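Local coordinates for protein kinectin 1 (Kinesin receptor) (Legionella pneumophila, PDB 4MU6) that is a Legionella effector whose precise molecular role is unsettled, this chain being its long helical, largely coiled-coil N-terminal domain, at residues A[81-84]-A[85-89]; A[93-96]-A[97-101]. All blocks are in the same frame, centred on the assembly; numbering follows the deposited sequence.

Both contacts are short pieces of the same long helix, 43-105, and each is held by a lysine-to-acid salt bridge four residues apart. Contact 1 (81-89) comes first along the chain and contact 2 (93-101) follows toward the end of that helix; their centres are about 18 Å apart, with no side-chain contact linking them. Contact 1 lies about 22 Å from the centre of the chain and contact 2 about 39 Å, so the pair runs outward along an elongated, almost wholly helical domain. In both, one side of helix 43-105 meets helix 158-217 while lysine salt bridges occupy the more exposed surface.

Contact 1: A[81-84]-A[85-89]; sequences KIQK and EQDDA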
ATOM      1  N   LYS A  81      -4.911  12.244   8.655  1.00 37.79           N
ATOM      2  CA  LYS A  81      -4.904  13.204   9.763  1.00 45.03           C
ATOM      3  C   LYS A  81      -4.804  14.644   9.256  1.00 47.69           C
ATOM      4  O   LYS A  81      -5.397  15.556   9.837  1.00 50.33           O
ATOM      5  CB  LYS A  81      -3.801  12.901  10.778  1.00 44.15           C
ATOM      6  CG  LYS A  81      -4.054  11.636  11.611  1.00 66.02           C
ATOM      7  CD  LYS A  81      -2.818  11.265  12.451  1.00 71.07           C
ATOM      8  CE  LYS A  81      -2.937   9.890  13.104  1.00 63.61           C
ATOM      9  NZ  LYS A  81      -1.620   9.418  13.651  1.00 57.41           N
ATOM     10  N   ILE A  82      -4.064  14.835   8.168  1.00 39.07           N
ATOM     11  CA  ILE A  82      -3.972  16.134   7.517  1.00 41.47           C
ATOM     12  C   ILE A  82      -5.309  16.554   6.927  1.00 41.98           C
ATOM     13  O   ILE A  82      -5.755  17.674   7.139  1.00 37.39           O
ATOM     14  CB  ILE A  82      -2.909  16.137   6.402  1.00 46.10           C
ATOM     15  CG1 ILE A  82      -1.514  16.157   7.020  1.00 56.88           C
ATOM     16  CG2 ILE A  82      -3.095  17.333   5.479  1.00 42.39           C
ATOM     17  CD1 ILE A  82      -1.354  17.207   8.108  1.00 59.34           C
ATOM     18  N   GLN A  83      -5.951  15.650   6.190  1.00 38.62           N
ATOM     19  CA  GLN A  83      -7.224  15.977   5.555  1.00 39.26           C
ATOM     20  C   GLN A  83      -8.307  16.248   6.605  1.00 39.95           C
ATOM     21  O   GLN A  83      -9.228  17.027   6.371  1.00 36.86           O
ATOM     22  CB  GLN A  83      -7.660  14.855   4.609  1.00 37.90           C
ATOM     23  CG  GLN A  83      -8.992  15.105   3.913  1.00 43.72           C
ATOM     24  CD  GLN A  83      -9.527  13.868   3.209  1.00 51.63           C
ATOM     25  OE1 GLN A  83      -9.993  12.907   3.848  1.00 46.05           O
ATOM     26  NE2 GLN A  83      -9.458  13.880   1.886  1.00 50.32           N
ATOM     27  N   LYS A  84      -8.185  15.610   7.768  1.00 36.75           N
ATOM     28  CA  LYS A  84      -9.134  15.819   8.840  1.00 32.39           C
ATOM     29  C   LYS A  84      -9.023  17.214   9.429  1.00 43.31           C
ATOM     30  O   LYS A  84     -10.033  17.850   9.696  1.00 40.79           O
ATOM     31  CB  LYS A  84      -8.982  14.792   9.946  1.00 30.59           C
ATOM     32  CG  LYS A  84     -10.195  14.729  10.837  1.00 38.44           C
ATOM     33  CD  LYS A  84     -10.006  13.755  11.991  1.00 44.50           C
ATOM     34  CE  LYS A  84     -11.280  13.679  12.824  1.00 46.80           C
ATOM     35  NZ  LYS A  84     -11.875  15.035  13.008  1.00 50.52           N
ATOM     36  N   GLU A  85      -7.801  17.686   9.638  1.00 43.81           N
ATOM     37  CA  GLU A  85      -7.591  19.018  10.200  1.00 46.58           C
ATOM     38  C   GLU A  85      -8.017  20.127   9.246  1.00 45.77           C
ATOM     39  O   GLU A  85      -8.567  21.151   9.671  1.00 41.43           O
ATOM     40  CB  GLU A  85      -6.126  19.207  10.596  1.00 53.70           C
ATOM     41  CG  GLU A  85      -5.747  18.437  11.834  1.00 66.29           C
ATOM     42  CD  GLU A  85      -4.333  17.910  11.770  1.00 78.99           C
ATOM     43  OE1 GLU A  85      -3.594  18.312  10.847  1.00 84.89           O
ATOM     44  OE2 GLU A  85      -3.966  17.087  12.635  1.00 83.94           O
ATOM     45  N   GLN A  86      -7.747  19.928   7.960  1.00 37.18           N
ATOM     46  CA  GLN A  86      -8.175  20.879   6.951  1.00 36.05           C
ATOM     47  C   GLN A  86      -9.692  20.881   6.793  1.00 41.09           C
ATOM     48  O   GLN A  86     -10.306  21.943   6.695  1.00 39.17           O
ATOM     49  CB  GLN A  86      -7.471  20.615   5.618  1.00 39.54           C
ATOM     50  CG  GLN A  86      -6.020  21.042   5.648  1.00 47.76           C
ATOM     51  CD  GLN A  86      -5.190  20.415   4.552  1.00 56.71           C
ATOM     52  OE1 GLN A  86      -5.592  19.421   3.931  1.00 47.10           O
ATOM     53  NE2 GLN A  86      -4.015  20.996   4.303  1.00 61.92           N
ATOM     54  N   ASP A  87     -10.302  19.703   6.775  1.00 40.95           N
ATOM     55  CA  ASP A  87     -11.757  19.643   6.741  1.00 41.15           C
ATOM     56  C   ASP A  87     -12.365  20.306   7.974  1.00 46.96           C
ATOM     57  O   ASP A  87     -13.298  21.094   7.849  1.00 46.70           O
ATOM     58  CB  ASP A  87     -12.266  18.210   6.600  1.00 45.66           C
ATOM     59  CG  ASP A  87     -12.049  17.649   5.207  1.00 52.13           C
ATOM     60  OD1 ASP A  87     -11.562  18.393   4.318  1.00 47.60           O
ATOM     61  OD2 ASP A  87     -12.370  16.460   5.002  1.00 53.44           O
ATOM     62  N   ASP A  88     -11.831  20.002   9.153  1.00 38.93           N
ATOM     63  CA  ASP A  88     -12.351  20.575  10.389  1.00 40.16           C
ATOM     64  C   ASP A  88     -12.280  22.092  10.372  1.00 40.30           C
ATOM     65  O   ASP A  88     -13.230  22.775  10.767  1.00 46.19           O
ATOM     66  CB  ASP A  88     -11.581  20.051  11.599  1.00 44.86           C
ATOM     67  CG  ASP A  88     -11.958  18.621  11.968  1.00 50.17           C
ATOM     68  OD1 ASP A  88     -12.952  18.095  11.416  1.00 51.62           O
ATOM     69  OD2 ASP A  88     -11.261  18.026  12.826  1.00 46.44           O
ATOM     70  N   ALA A  89     -11.149  22.619   9.914  1.00 36.74           N
ATOM     71  CA  ALA A  89     -10.943  24.067   9.842  1.00 37.46           C
ATOM     72  C   ALA A  89     -11.870  24.758   8.841  1.00 39.36           C
ATOM     73  O   ALA A  89     -12.321  25.892   9.069  1.00 41.63           O
ATOM     74  CB  ALA A  89      -9.491  24.365   9.505  1.00 41.75           C
TER
HETATM   75  O   HOH W   1     -14.207  15.110  11.122  1.00 65.93           O
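Lys84 and Asp88, one helical turn apart, form the salt bridge of this segment pair. Lys84 NZ lies 3.1 Å from Asp88 OD2, which receives it on its syn lone pair. The lysine leaves the helix with CG anti to the backbone N (chi1 -162°), runs extended, and then bends at its last torsion (chi4 -41°), which turns the ammonium back toward the acid. A water completes the link: it accepts from Lys84 NZ at 3.0 Å and donates to Asp88 OD1 at 3.3 Å, so both carboxylate oxygens are engaged. A long, flexible lysine followed four residues later by a short acid suits this exposed position.

Backbone bonds supply the framework. The amides of Glu85, Gln86, Asp87 and Asp88 each donate to the carbonyl oxygen four residues earlier; the one from Asp87 N to Gln83 O measures 2.9 Å.

Van der Waals contacts are lighter. Ile82 brings CG2 to 3.6 Å from Gln86 OE1, while its other branch ends with CD1 3.7 Å from Glu85 OE1, so the aliphatic side chain lies against two polar groups on an exposed surface.

The remaining polar pair faces another helix. Gln83 CG passes 3.8 Å from Asp87 OD2, and the amide and carboxylate planes are only 14° apart. Their polar ends converge on helix 158-217: Arg204 NH1 is hydrogen-bonded to Gln83 OE1 and forms a salt bridge with Asp87 OD2, to which His200 ND1 is also hydrogen-bonded. With two partners on that oxygen, the negative charge of Asp87 is probably stabilised.

The arrangement is an i to i+4 salt bridge on an alpha-helix, here within a predicted coiled coil, with a charge pair at the surface, whose Lys84 also touches Arg204, and, beside it, polar bonds to helix 158-217.

Contact 2: A[93-96]-A[97-101]; sequences KDKK and LKEVL
Lys95 reaches along the solvent side of the helix to Glu99, four residues on, and Lys95 NZ meets Glu99 OE2 at 3.1 Å. The ammonium arrives on the syn side of that oxygen but 23° out of the carboxylate plane. The first torsions differ: Lys95 CG is anti to the backbone N (chi1 176°), while Glu99 CG is anti to the carbonyl carbon (chi1 -71°), and a final bend in the lysine turns NZ to the acid. Lysine and glutamate suit this exposed side because their long aliphatic stems can carry the charges clear of the backbone; Glu99 CG rests 3.3 Å from Lys95 O on the way.

Beneath the side chains the backbone is regular alpha-helix, near the C-terminal end of helix 43-105, where it runs beside helix 158-217 in the LegC3 coiled-coil domain. Each amide from Leu97 to Val100 donates to the carbonyl four residues earlier, the bond from Lys98 N to Asp94 O being 2.7 Å.

The closely packed side faces that neighbouring helix. Asp94 is buried, and its two oxygens are divided between Arg193, which pairs with OD1, and Arg197, which pairs with OD2; an acid under cover is thus matched by two arginines. Leu97 packs against Ile190, and its CB also sits 3.6 Å from Asp94 O. Leu101, four residues on and buried, packs on Leu187 and on the side chains of Asn183 and Lys186.

Apart from the Lys95-Glu99 pair, contacts on the solvent side are sparse: Lys96 and Lys98 run out extended, and Val100 CG1 and CG2 each lie 3.6 Å from Lys96 O.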
ATOM      1  N   LYS A  93     -14.983  27.536   9.662  1.00 44.03           N
ATOM      2  CA  LYS A  93     -15.089  28.747   8.873  1.00 43.61           C
ATOM      3  C   LYS A  93     -16.476  28.872   8.228  1.00 41.59           C
ATOM      4  O   LYS A  93     -17.100  29.940   8.278  1.00 42.05           O
ATOM      5  CB  LYS A  93     -13.988  28.751   7.812  1.00 42.11           C
ATOM      6  CG  LYS A  93     -13.927  29.990   6.957  1.00 55.18           C
ATOM      7  CD  LYS A  93     -12.782  29.887   5.938  1.00 65.61           C
ATOM      8  CE  LYS A  93     -11.439  29.584   6.607  1.00 67.42           C
ATOM      9  NZ  LYS A  93     -10.704  30.822   7.003  1.00 74.77           N
ATOM     10  N   ASP A  94     -16.959  27.781   7.637  1.00 35.60           N
ATOM     11  CA  ASP A  94     -18.273  27.773   7.001  1.00 34.03           C
ATOM     12  C   ASP A  94     -19.391  27.928   8.026  1.00 37.72           C
ATOM     13  O   ASP A  94     -20.405  28.568   7.751  1.00 33.59           O
ATOM     14  CB  ASP A  94     -18.474  26.513   6.148  1.00 38.18           C
ATOM     15  CG  ASP A  94     -17.822  26.631   4.761  1.00 53.54           C
ATOM     16  OD1 ASP A  94     -17.334  27.736   4.419  1.00 55.28           O
ATOM     17  OD2 ASP A  94     -17.799  25.624   4.011  1.00 46.94           O
ATOM     18  N   LYS A  95     -19.200  27.347   9.210  1.00 38.66           N
ATOM     19  CA  LYS A  95     -20.161  27.505  10.295  1.00 35.80           C
ATOM     20  C   LYS A  95     -20.369  28.990  10.625  1.00 36.03           C
ATOM     21  O   LYS A  95     -21.493  29.446  10.822  1.00 34.44           O
ATOM     22  CB  LYS A  95     -19.691  26.734  11.528  1.00 34.77           C
ATOM     23  CG  LYS A  95     -20.575  26.900  12.747  1.00 46.57           C
ATOM     24  CD  LYS A  95     -20.055  26.055  13.917  1.00 48.02           C
ATOM     25  CE  LYS A  95     -21.042  26.032  15.075  1.00 55.54           C
ATOM     26  NZ  LYS A  95     -21.105  27.340  15.783  1.00 57.10           N
ATOM     27  N   LYS A  96     -19.274  29.739  10.658  1.00 36.47           N
ATOM     28  CA  LYS A  96     -19.316  31.160  10.971  1.00 41.98           C
ATOM     29  C   LYS A  96     -19.921  31.952   9.816  1.00 39.99           C
ATOM     30  O   LYS A  96     -20.644  32.919  10.017  1.00 37.24           O
ATOM     31  CB  LYS A  96     -17.908  31.672  11.273  1.00 46.54           C
ATOM     32  CG  LYS A  96     -17.222  30.926  12.416  1.00 59.91           C
ATOM     33  CD  LYS A  96     -15.792  31.392  12.628  1.00 71.82           C
ATOM     34  CE  LYS A  96     -15.140  30.692  13.820  1.00 73.85           C
ATOM     35  NZ  LYS A  96     -13.775  31.226  14.097  1.00 71.82           N
ATOM     36  N   LEU A  97     -19.604  31.543   8.598  1.00 39.55           N
ATOM     37  CA  LEU A  97     -20.148  32.196   7.435  1.00 40.82           C
ATOM     38  C   LEU A  97     -21.652  31.962   7.355  1.00 37.65           C
ATOM     39  O   LEU A  97     -22.419  32.883   7.086  1.00 38.54           O
ATOM     40  CB  LEU A  97     -19.465  31.669   6.185  1.00 43.79           C
ATOM     41  CG  LEU A  97     -19.862  32.383   4.895  1.00 45.73           C
ATOM     42  CD1 LEU A  97     -19.556  33.880   4.982  1.00 43.27           C
ATOM     43  CD2 LEU A  97     -19.120  31.739   3.726  1.00 41.95           C
ATOM     44  N   LYS A  98     -22.065  30.717   7.575  1.00 43.47           N
ATOM     45  CA  LYS A  98     -23.478  30.365   7.522  1.00 42.30           C
ATOM     46  C   LYS A  98     -24.280  31.208   8.509  1.00 37.85           C
ATOM     47  O   LYS A  98     -25.354  31.698   8.176  1.00 42.61           O
ATOM     48  CB  LYS A  98     -23.682  28.879   7.791  1.00 37.28           C
ATOM     49  CG  LYS A  98     -25.137  28.469   7.904  1.00 41.30           C
ATOM     50  CD  LYS A  98     -25.264  26.962   7.932  1.00 48.41           C
ATOM     51  CE  LYS A  98     -26.722  26.536   7.854  1.00 53.35           C
ATOM     52  NZ  LYS A  98     -26.845  25.089   7.528  1.00 50.69           N
ATOM     53  N   GLU A  99     -23.733  31.403   9.706  1.00 33.39           N
ATOM     54  CA  GLU A  99     -24.367  32.251  10.707  1.00 39.21           C
ATOM     55  C   GLU A  99     -24.494  33.714  10.264  1.00 33.67           C
ATOM     56  O   GLU A  99     -25.553  34.295  10.406  1.00 31.01           O
ATOM     57  CB  GLU A  99     -23.618  32.176  12.036  1.00 44.16           C
ATOM     58  CG  GLU A  99     -23.779  30.853  12.757  1.00 63.18           C
ATOM     59  CD  GLU A  99     -22.818  30.702  13.929  1.00 69.30           C
ATOM     60  OE1 GLU A  99     -22.074  31.665  14.218  1.00 75.44           O
ATOM     61  OE2 GLU A  99     -22.807  29.618  14.555  1.00 61.14           O
ATOM     62  N   VAL A 100     -23.424  34.319   9.752  1.00 33.23           N
ATOM     63  CA  VAL A 100     -23.529  35.724   9.337  1.00 32.03           C
ATOM     64  C   VAL A 100     -24.469  35.894   8.144  1.00 29.48           C
ATOM     65  O   VAL A 100     -25.307  36.794   8.149  1.00 40.38           O
ATOM     66  CB  VAL A 100     -22.162  36.416   9.075  1.00 50.31           C
ATOM     67  CG1 VAL A 100     -21.323  36.433  10.340  1.00 51.84           C
ATOM     68  CG2 VAL A 100     -21.409  35.754   7.944  1.00 50.32           C
ATOM     69  N   LEU A 101     -24.364  35.011   7.150  1.00 29.73           N
ATOM     70  CA  LEU A 101     -25.213  35.109   5.965  1.00 38.88           C
ATOM     71  C   LEU A 101     -26.679  34.991   6.348  1.00 38.45           C
ATOM     72  O   LEU A 101     -27.536  35.676   5.790  1.00 39.10           O
ATOM     73  CB  LEU A 101     -24.869  34.022   4.954  1.00 37.76           C
ATOM     74  CG  LEU A 101     -23.512  34.110   4.258  1.00 34.67           C
ATOM     75  CD1 LEU A 101     -23.277  32.820   3.526  1.00 30.61           C
ATOM     76  CD2 LEU A 101     -23.454  35.306   3.295  1.00 30.11           C
TER